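Local coordinates for glutamine amidotransferase domain-containing protein (Streptococcus mutans, PDB 3L7N) that probably acts as a class I glutamine amidotransferase, releasing ammonia from glutamine for transfer to an acceptor that is not known, at residues Thr10-Leu18 with His179-Leu190. Sequence-based numbering, arbitrary orientation.
Sequences TFEAPGAYL and HLEFTPELVAAL
E181, the likely glutamate of a class I Cys-His-Glu triad, meets A16 and Y17. A16 N donates to E181 O over 3.1 Å. The bond is nearly straight (167°) and uses a lone pair in the carbonyl plane. The E181 side chain runs past the Y17 ring. E181 CB lies 3.4 Å from Y17 CD2, approaching obliquely. E181 CG sits between the backbone N and the carbonyl carbon (chi1 84°), and the bend at chi2 takes the carboxylate on to H179. OE1 lies in plane at the Y17 ring edge. A water bridges them, accepting from Y17 OH and L180 N and donating to E181 OE1. E181 OE2 accepts from H179 ND1 over 2.7 Å, through its syn lone pair. This His-carboxylate bond, with H179 touching C91 of a probable nucleophile elbow, is consistent with the family's triad. F182 CZ lies over one face of the H179 ring, offset toward the rim, and H179 CB stands over the centre of the F182 ring. Farther along, residues 11-15 pack on helix 184-193. L186 carries two branches to them: CD1 rests against G15 CA, and L186 CD2 meets A13 CB at 3.8 Å. A second water donates to F11 O and L186 O. L190 crosses F11 at about a right angle, with L190 CD2 4.0 Å from F11 CD1. A189 CB meets F11 CB at 4.2 Å.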
ATOM      1  N   THR A  10     -11.506   7.081  -4.966  1.00 30.90           N
ATOM      2  CA  THR A  10     -12.090   7.773  -3.748  1.00 29.24           C
ATOM      3  C   THR A  10     -12.060   6.817  -2.575  1.00 30.26           C
ATOM      4  O   THR A  10     -11.695   7.206  -1.471  1.00 31.25           O
ATOM      5  CB  THR A  10     -13.582   8.256  -4.016  1.00 29.11           C
ATOM      6  OG1 THR A  10     -14.332   7.190  -4.526  1.00 28.36           O
ATOM      7  CG2 THR A  10     -13.635   9.394  -5.093  1.00 27.43           C
ATOM      8  N   PHE A  11     -12.239   5.514  -2.857  1.00 31.49           N
ATOM      9  CA  PHE A  11     -12.135   4.477  -1.806  1.00 31.68           C
ATOM     10  C   PHE A  11     -10.700   3.903  -1.546  1.00 33.39           C
ATOM     11  O   PHE A  11     -10.520   3.001  -0.703  1.00 36.15           O
ATOM     12  CB  PHE A  11     -13.092   3.348  -2.066  1.00 30.31           C
ATOM     13  CG  PHE A  11     -13.043   2.828  -3.445  1.00 29.01           C
ATOM     14  CD1 PHE A  11     -12.203   1.705  -3.776  1.00 30.59           C
ATOM     15  CD2 PHE A  11     -13.866   3.386  -4.446  1.00 26.33           C
ATOM     16  CE1 PHE A  11     -12.166   1.160  -5.111  1.00 26.62           C
ATOM     17  CE2 PHE A  11     -13.865   2.858  -5.804  1.00 26.38           C
ATOM     18  CZ  PHE A  11     -12.997   1.732  -6.128  1.00 30.44           C
ATOM     19  N   GLU A  12      -9.714   4.395  -2.246  1.00 32.95           N
ATOM     20  CA  GLU A  12      -8.365   4.040  -1.943  1.00 31.71           C
ATOM     21  C   GLU A  12      -7.660   5.238  -1.304  1.00 32.87           C
ATOM     22  O   GLU A  12      -6.730   5.882  -1.935  1.00 34.36           O
ATOM     23  CB  GLU A  12      -7.684   3.637  -3.191  1.00 31.28           C
ATOM     24  CG  GLU A  12      -8.416   2.621  -3.925  1.00 32.95           C
ATOM     25  CD  GLU A  12      -8.182   1.272  -3.380  1.00 37.68           C
ATOM     26  OE1 GLU A  12      -7.375   1.160  -2.385  1.00 37.12           O
ATOM     27  OE2 GLU A  12      -8.732   0.281  -3.974  1.00 38.46           O
ATOM     28  N   ALA A  13      -8.141   5.627  -0.130  1.00 30.00           N
ATOM     29  CA  ALA A  13      -7.724   6.894   0.487  1.00 27.97           C
ATOM     30  C   ALA A  13      -6.367   6.792   1.163  1.00 27.28           C
ATOM     31  O   ALA A  13      -6.035   5.766   1.732  1.00 27.86           O
ATOM     32  CB  ALA A  13      -8.754   7.313   1.488  1.00 29.67           C
ATOM     33  N   PRO A  14      -5.648   7.898   1.248  1.00 26.07           N
ATOM     34  CA  PRO A  14      -4.395   7.845   1.963  1.00 25.94           C
ATOM     35  C   PRO A  14      -4.547   7.457   3.487  1.00 27.39           C
ATOM     36  O   PRO A  14      -3.507   7.171   4.183  1.00 29.69           O
ATOM     37  CB  PRO A  14      -3.864   9.273   1.835  1.00 25.70           C
ATOM     38  CG  PRO A  14      -5.050  10.103   1.541  1.00 23.40           C
ATOM     39  CD  PRO A  14      -6.024   9.270   0.870  1.00 24.66           C
ATOM     40  N   GLY A  15      -5.779   7.519   4.011  1.00 26.05           N
ATOM     41  CA  GLY A  15      -6.022   7.486   5.500  1.00 26.13           C
ATOM     42  C   GLY A  15      -4.868   7.917   6.440  1.00 25.99           C
ATOM     43  O   GLY A  15      -4.399   9.054   6.406  1.00 27.39           O
ATOM     44  N   ALA A  16      -4.405   7.010   7.261  1.00 26.11           N
ATOM     45  CA  ALA A  16      -3.409   7.372   8.247  1.00 25.46           C
ATOM     46  C   ALA A  16      -2.097   7.876   7.679  1.00 25.63           C
ATOM     47  O   ALA A  16      -1.346   8.491   8.399  1.00 24.76           O
ATOM     48  CB  ALA A  16      -3.160   6.246   9.186  1.00 26.68           C
ATOM     49  N   TYR A  17      -1.781   7.563   6.380  1.00 25.43           N
ATOM     50  CA  TYR A  17      -0.543   8.130   5.760  1.00 25.34           C
ATOM     51  C   TYR A  17      -0.688   9.643   5.693  1.00 27.48           C
ATOM     52  O   TYR A  17       0.250  10.405   6.056  1.00 28.05           O
ATOM     53  CB  TYR A  17      -0.300   7.580   4.383  1.00 25.60           C
ATOM     54  CG  TYR A  17       0.159   6.143   4.342  1.00 25.75           C
ATOM     55  CD1 TYR A  17       1.525   5.812   4.501  1.00 22.38           C
ATOM     56  CD2 TYR A  17      -0.763   5.090   4.099  1.00 25.97           C
ATOM     57  CE1 TYR A  17       1.977   4.481   4.404  1.00 23.41           C
ATOM     58  CE2 TYR A  17      -0.337   3.736   4.085  1.00 24.69           C
ATOM     59  CZ  TYR A  17       1.056   3.452   4.224  1.00 28.01           C
ATOM     60  OH  TYR A  17       1.494   2.162   4.197  1.00 31.75           O
ATOM     61  N   LEU A  18      -1.907  10.105   5.313  1.00 28.81           N
ATOM     62  CA  LEU A  18      -2.182  11.523   5.224  1.00 27.81           C
ATOM     63  C   LEU A  18      -2.178  12.121   6.593  1.00 29.73           C
ATOM     64  O   LEU A  18      -1.528  13.154   6.809  1.00 30.82           O
ATOM     65  CB  LEU A  18      -3.510  11.784   4.542  1.00 27.28           C
ATOM     66  CG  LEU A  18      -3.834  13.264   4.259  1.00 25.80           C
ATOM     67  CD1 LEU A  18      -2.610  14.011   3.723  1.00 24.96           C
ATOM     68  CD2 LEU A  18      -5.066  13.429   3.277  1.00 20.63           C
ATOM     69  N   HIS A 179      -2.795  -3.026   4.402  1.00 33.54           N
ATOM     70  CA  HIS A 179      -3.204  -1.694   4.734  1.00 33.26           C
ATOM     71  C   HIS A 179      -3.128  -1.441   6.286  1.00 33.46           C
ATOM     72  O   HIS A 179      -4.021  -1.809   6.999  1.00 35.96           O
ATOM     73  CB  HIS A 179      -4.636  -1.507   4.272  1.00 31.97           C
ATOM     74  CG  HIS A 179      -4.822  -1.636   2.791  1.00 33.04           C
ATOM     75  ND1 HIS A 179      -4.729  -0.563   1.934  1.00 34.81           N
ATOM     76  CD2 HIS A 179      -5.185  -2.693   2.025  1.00 34.78           C
ATOM     77  CE1 HIS A 179      -5.000  -0.960   0.698  1.00 35.88           C
ATOM     78  NE2 HIS A 179      -5.282  -2.243   0.724  1.00 32.42           N
ATOM     79  N   LEU A 180      -2.130  -0.754   6.759  1.00 31.70           N
ATOM     80  CA  LEU A 180      -2.135  -0.335   8.160  1.00 31.38           C
ATOM     81  C   LEU A 180      -2.829   1.016   8.347  1.00 33.06           C
ATOM     82  O   LEU A 180      -2.976   1.506   9.489  1.00 34.38           O
ATOM     83  CB  LEU A 180      -0.726  -0.215   8.678  1.00 31.18           C
ATOM     84  CG  LEU A 180       0.011  -1.511   8.900  1.00 31.60           C
ATOM     85  CD1 LEU A 180       0.237  -2.277   7.593  1.00 30.35           C
ATOM     86  CD2 LEU A 180       1.353  -1.224   9.614  1.00 35.90           C
ATOM     87  N   GLU A 181      -3.204   1.638   7.232  1.00 33.39           N
ATOM     88  CA  GLU A 181      -3.652   3.028   7.204  1.00 33.35           C
ATOM     89  C   GLU A 181      -5.186   3.112   7.408  1.00 33.88           C
ATOM     90  O   GLU A 181      -5.770   4.229   7.423  1.00 33.90           O
ATOM     91  CB  GLU A 181      -3.270   3.678   5.829  1.00 33.02           C
ATOM     92  CG  GLU A 181      -4.284   3.410   4.689  1.00 31.32           C
ATOM     93  CD  GLU A 181      -4.016   2.149   3.924  1.00 34.24           C
ATOM     94  OE1 GLU A 181      -3.008   1.433   4.208  1.00 36.50           O
ATOM     95  OE2 GLU A 181      -4.809   1.858   3.022  1.00 34.25           O
ATOM     96  N   PHE A 182      -5.843   1.938   7.495  1.00 32.86           N
ATOM     97  CA  PHE A 182      -7.298   1.875   7.586  1.00 31.87           C
ATOM     98  C   PHE A 182      -7.850   2.631   8.837  1.00 32.10           C
ATOM     99  O   PHE A 182      -7.117   2.853   9.866  1.00 32.49           O
ATOM    100  CB  PHE A 182      -7.761   0.431   7.607  1.00 30.84           C
ATOM    101  CG  PHE A 182      -7.846  -0.207   6.247  1.00 30.35           C
ATOM    102  CD1 PHE A 182      -7.628   0.552   5.081  1.00 24.74           C
ATOM    103  CD2 PHE A 182      -8.214  -1.597   6.121  1.00 28.11           C
ATOM    104  CE1 PHE A 182      -7.749  -0.043   3.787  1.00 26.63           C
ATOM    105  CE2 PHE A 182      -8.334  -2.223   4.850  1.00 28.32           C
ATOM    106  CZ  PHE A 182      -8.106  -1.452   3.662  1.00 30.12           C
ATOM    107  N   THR A 183      -9.103   3.041   8.731  1.00 31.47           N
ATOM    108  CA  THR A 183      -9.846   3.589   9.804  1.00 31.12           C
ATOM    109  C   THR A 183     -11.299   3.165   9.540  1.00 33.60           C
ATOM    110  O   THR A 183     -11.645   2.726   8.390  1.00 35.44           O
ATOM    111  CB  THR A 183      -9.807   5.107   9.758  1.00 31.54           C
ATOM    112  OG1 THR A 183     -10.565   5.565   8.633  1.00 35.17           O
ATOM    113  CG2 THR A 183      -8.409   5.632   9.658  1.00 29.30           C
ATOM    114  N   PRO A 184     -12.186   3.338  10.533  1.00 34.83           N
ATOM    115  CA  PRO A 184     -13.568   2.831  10.259  1.00 35.52           C
ATOM    116  C   PRO A 184     -14.219   3.465   9.009  1.00 36.83           C
ATOM    117  O   PRO A 184     -14.874   2.751   8.192  1.00 38.15           O
ATOM    118  CB  PRO A 184     -14.337   3.181  11.527  1.00 35.71           C
ATOM    119  CG  PRO A 184     -13.212   3.299  12.658  1.00 34.09           C
ATOM    120  CD  PRO A 184     -11.967   3.729  11.970  1.00 34.74           C
ATOM    121  N   GLU A 185     -13.980   4.740   8.784  1.00 36.62           N
ATOM    122  CA  GLU A 185     -14.587   5.376   7.631  1.00 36.44           C
ATOM    123  C   GLU A 185     -13.993   4.900   6.276  1.00 37.14           C
ATOM    124  O   GLU A 185     -14.724   4.795   5.262  1.00 35.52           O
ATOM    125  CB  GLU A 185     -14.534   6.874   7.764  1.00 35.77           C
ATOM    126  CG  GLU A 185     -15.463   7.403   8.815  1.00 37.93           C
ATOM    127  CD  GLU A 185     -14.821   7.478  10.175  1.00 41.44           C
ATOM    128  OE1 GLU A 185     -13.676   6.955  10.353  1.00 39.71           O
ATOM    129  OE2 GLU A 185     -15.456   8.051  11.069  1.00 42.62           O
ATOM    130  N   LEU A 186     -12.675   4.601   6.247  1.00 37.91           N
ATOM    131  CA  LEU A 186     -12.085   4.054   4.985  1.00 38.39           C
ATOM    132  C   LEU A 186     -12.674   2.671   4.723  1.00 37.75           C
ATOM    133  O   LEU A 186     -13.036   2.303   3.550  1.00 36.46           O
ATOM    134  CB  LEU A 186     -10.535   3.994   5.021  1.00 37.53           C
ATOM    135  CG  LEU A 186      -9.674   5.226   5.329  1.00 38.51           C
ATOM    136  CD1 LEU A 186      -8.347   5.081   4.688  1.00 42.75           C
ATOM    137  CD2 LEU A 186     -10.264   6.439   4.919  1.00 38.04           C
ATOM    138  N   VAL A 187     -12.834   1.915   5.796  1.00 37.92           N
ATOM    139  CA  VAL A 187     -13.319   0.588   5.659  1.00 38.75           C
ATOM    140  C   VAL A 187     -14.794   0.600   5.227  1.00 39.53           C
ATOM    141  O   VAL A 187     -15.189  -0.164   4.305  1.00 40.48           O
ATOM    142  CB  VAL A 187     -13.088  -0.213   6.897  1.00 39.06           C
ATOM    143  CG1 VAL A 187     -13.813  -1.477   6.815  1.00 38.70           C
ATOM    144  CG2 VAL A 187     -11.553  -0.460   7.080  1.00 36.13           C
ATOM    145  N   ALA A 188     -15.557   1.577   5.752  1.00 39.13           N
ATOM    146  CA  ALA A 188     -16.935   1.839   5.273  1.00 38.67           C
ATOM    147  C   ALA A 188     -16.961   1.982   3.777  1.00 39.42           C
ATOM    148  O   ALA A 188     -17.812   1.344   3.081  1.00 39.19           O
ATOM    149  CB  ALA A 188     -17.487   3.068   5.916  1.00 38.41           C
ATOM    150  N   ALA A 189     -16.040   2.814   3.228  1.00 39.60           N
ATOM    151  CA  ALA A 189     -16.118   3.141   1.775  1.00 39.15           C
ATOM    152  C   ALA A 189     -15.787   1.895   0.927  1.00 39.69           C
ATOM    153  O   ALA A 189     -16.437   1.645  -0.151  1.00 39.31           O
ATOM    154  CB  ALA A 189     -15.229   4.338   1.408  1.00 35.84           C
ATOM    155  N   LEU A 190     -14.860   1.057   1.455  1.00 39.60           N
ATOM    156  CA  LEU A 190     -14.463  -0.166   0.761  1.00 41.01           C
ATOM    157  C   LEU A 190     -15.584  -1.153   0.733  1.00 42.21           C
ATOM    158  O   LEU A 190     -15.926  -1.705  -0.353  1.00 42.46           O
ATOM    159  CB  LEU A 190     -13.187  -0.778   1.371  1.00 40.43           C
ATOM    160  CG  LEU A 190     -11.916  -0.113   0.796  1.00 38.37           C
ATOM    161  CD1 LEU A 190     -10.716  -0.241   1.698  1.00 30.27           C
ATOM    162  CD2 LEU A 190     -11.639  -0.589  -0.602  1.00 32.05           C
TER
HETATM  163  O   HOH W   1     -11.468   4.155   2.005  1.00 52.64           O
HETATM  164  O   HOH W   2      -6.468   2.939   1.542  1.00 25.72           O
HETATM  165  O   HOH W   3      -0.525   0.208   4.540  1.00 31.85           O